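Local coordinates for MutT/NUDIX family protein (Bacillus thuringiensis str. Al Hakam, PDB 3ID9) that probably hydrolyses a nucleoside diphosphate linked to another moiety, as MutT/NUDIX enzymes do, though its own substrate is not established, at residues E34-V39 and W48-G53. Sequence-based numbering, arbitrary orientation.
Sequences EKVLLV and WSLPGG
Val39 and Ser49 form an antiparallel hydrogen-bonded pair in the beta hairpin of strands 35-40 and 48-54, a buried part of the Nudix fold. The pair is closed by two backbone bonds, Val39 N to Ser49 O at 2.8 Å and Ser49 N to Val39 O at 2.8 Å. Both are nearly straight, the first with an N-H...O angle of 178°. The strands then diverge: the directions of residues 36-39 and 48-51 differ by 96°. Beyond the pair, side chains carry the contact. Leu50 CD2 turns back toward the first strand and touches both Val36 CG1 and Leu38 CD2, each at 3.8 Å. With Leu38 CG anti to its carbonyl carbon (chi1 -64°) and CD1 extended away from CA, CD1 reaches Trp48 CB. The Trp48 indole turns its CE3-CZ3 edge to the Leu38-Val39 peptide, with Leu38 O near the ring plane. Strand 124-128 flanks this side, where Leu38 touches Val127 and Trp48 touches Gln125. Val39 and Pro51 face helix 61-72 and both touch Glu72, which also accepts a hydrogen bond from Gly52 N. A short loop leads from strand 48-54 into this helix, which corresponds in sequence to the Nudix helix. Pro51 CB approaches Val39 CG2 to 4.1 Å, while its ring carbon CD sits 3.5 Å from Leu37 O.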
loop_
_atom_site.group_PDB
_atom_site.type_symbol
_atom_site.label_atom_id
_atom_site.label_comp_id
_atom_site.label_asym_id
_atom_site.label_seq_id
_atom_site.Cartn_x
_atom_site.Cartn_y
_atom_site.Cartn_z
ATOM N N GLU B 34 13.460 19.569 -3.995
ATOM C CA GLU B 34 12.540 19.498 -5.125
ATOM C C GLU B 34 13.078 18.728 -6.328
ATOM O O GLU B 34 12.645 18.952 -7.458
ATOM C CB GLU B 34 12.145 20.909 -5.561
ATOM C CG GLU B 34 11.434 21.719 -4.490
ATOM C CD GLU B 34 11.255 23.179 -4.895
ATOM O OE1 GLU B 34 12.279 23.885 -5.082
ATOM O OE2 GLU B 34 10.093 23.621 -5.030
ATOM N N LYS B 35 14.022 17.826 -6.090
ATOM C CA LYS B 35 14.587 17.018 -7.168
ATOM C C LYS B 35 14.391 15.555 -6.843
ATOM O O LYS B 35 14.403 15.167 -5.675
ATOM C CB LYS B 35 16.080 17.279 -7.329
ATOM C CG LYS B 35 16.447 18.708 -7.667
ATOM C CD LYS B 35 17.955 18.854 -7.657
ATOM C CE LYS B 35 18.387 20.286 -7.865
ATOM N NZ LYS B 35 19.870 20.397 -7.816
ATOM N N VAL B 36 14.219 14.743 -7.876
ATOM C CA VAL B 36 14.030 13.316 -7.693
ATOM C C VAL B 36 15.258 12.539 -8.139
ATOM O O VAL B 36 15.875 12.860 -9.144
ATOM C CB VAL B 36 12.810 12.803 -8.496
ATOM C CG1 VAL B 36 12.546 11.345 -8.169
ATOM C CG2 VAL B 36 11.592 13.620 -8.155
ATOM N N LEU B 37 15.596 11.497 -7.394
ATOM C CA LEU B 37 16.740 10.660 -7.720
ATOM C C LEU B 37 16.432 9.722 -8.887
ATOM O O LEU B 37 15.550 8.878 -8.785
ATOM C CB LEU B 37 17.120 9.834 -6.488
ATOM C CG LEU B 37 18.243 8.785 -6.394
ATOM C CD1 LEU B 37 18.649 8.252 -7.752
ATOM C CD2 LEU B 37 19.425 9.405 -5.687
ATOM N N LEU B 38 17.147 9.875 -10.000
ATOM C CA LEU B 38 16.968 8.968 -11.121
ATOM C C LEU B 38 18.238 8.154 -11.256
ATOM O O LEU B 38 19.324 8.604 -10.918
ATOM C CB LEU B 38 16.681 9.692 -12.435
ATOM C CG LEU B 38 15.378 10.495 -12.494
ATOM C CD1 LEU B 38 15.129 10.934 -13.944
ATOM C CD2 LEU B 38 14.209 9.648 -11.955
ATOM N N VAL B 39 18.069 6.943 -11.752
ATOM C CA VAL B 39 19.135 5.993 -11.936
ATOM C C VAL B 39 19.185 5.637 -13.417
ATOM O O VAL B 39 18.185 5.767 -14.130
ATOM C CB VAL B 39 18.837 4.746 -11.056
ATOM C CG1 VAL B 39 19.397 3.493 -11.672
ATOM C CG2 VAL B 39 19.423 4.955 -9.673
ATOM N N TRP B 48 17.313 7.343 -18.063
ATOM C CA TRP B 48 17.137 7.631 -16.653
ATOM C C TRP B 48 15.740 7.285 -16.177
ATOM O O TRP B 48 14.752 7.697 -16.768
ATOM C CB TRP B 48 17.436 9.109 -16.389
ATOM C CG TRP B 48 18.857 9.456 -16.691
ATOM C CD1 TRP B 48 19.359 9.920 -17.876
ATOM C CD2 TRP B 48 19.983 9.284 -15.819
ATOM N NE1 TRP B 48 20.725 10.041 -17.796
ATOM C CE2 TRP B 48 21.135 9.659 -16.543
ATOM C CE3 TRP B 48 20.129 8.849 -14.495
ATOM C CZ2 TRP B 48 22.416 9.611 -15.993
ATOM C CZ3 TRP B 48 21.404 8.800 -13.944
ATOM C CH2 TRP B 48 22.531 9.180 -14.693
ATOM N N SER B 49 15.664 6.531 -15.092
ATOM C CA SER B 49 14.380 6.117 -14.548
ATOM C C SER B 49 14.448 5.996 -13.032
ATOM O O SER B 49 15.510 6.166 -12.432
ATOM C CB SER B 49 13.978 4.776 -15.156
ATOM O OG SER B 49 15.037 3.847 -15.026
ATOM N N LEU B 50 13.311 5.700 -12.413
ATOM C CA LEU B 50 13.267 5.563 -10.968
ATOM C C LEU B 50 13.912 4.263 -10.498
ATOM O O LEU B 50 13.878 3.247 -11.186
ATOM C CB LEU B 50 11.825 5.633 -10.489
ATOM C CG LEU B 50 11.134 6.976 -10.704
ATOM C CD1 LEU B 50 9.623 6.811 -10.549
ATOM C CD2 LEU B 50 11.684 7.989 -9.702
ATOM N N PRO B 51 14.540 4.292 -9.323
ATOM C CA PRO B 51 15.177 3.080 -8.804
ATOM C C PRO B 51 14.109 2.129 -8.271
ATOM O O PRO B 51 13.121 2.565 -7.690
ATOM C CB PRO B 51 16.085 3.618 -7.703
ATOM C CG PRO B 51 15.302 4.813 -7.192
ATOM C CD PRO B 51 14.840 5.458 -8.474
ATOM N N GLY B 52 14.310 0.833 -8.481
ATOM C CA GLY B 52 13.360 -0.153 -8.011
ATOM C C GLY B 52 13.696 -1.536 -8.525
ATOM O O GLY B 52 14.720 -1.732 -9.168
ATOM N N GLY B 53 12.832 -2.501 -8.237
ATOM C CA GLY B 53 13.067 -3.852 -8.692
ATOM C C GLY B 53 12.120 -4.866 -8.079
ATOM O O GLY B 53 11.214 -4.531 -7.310
#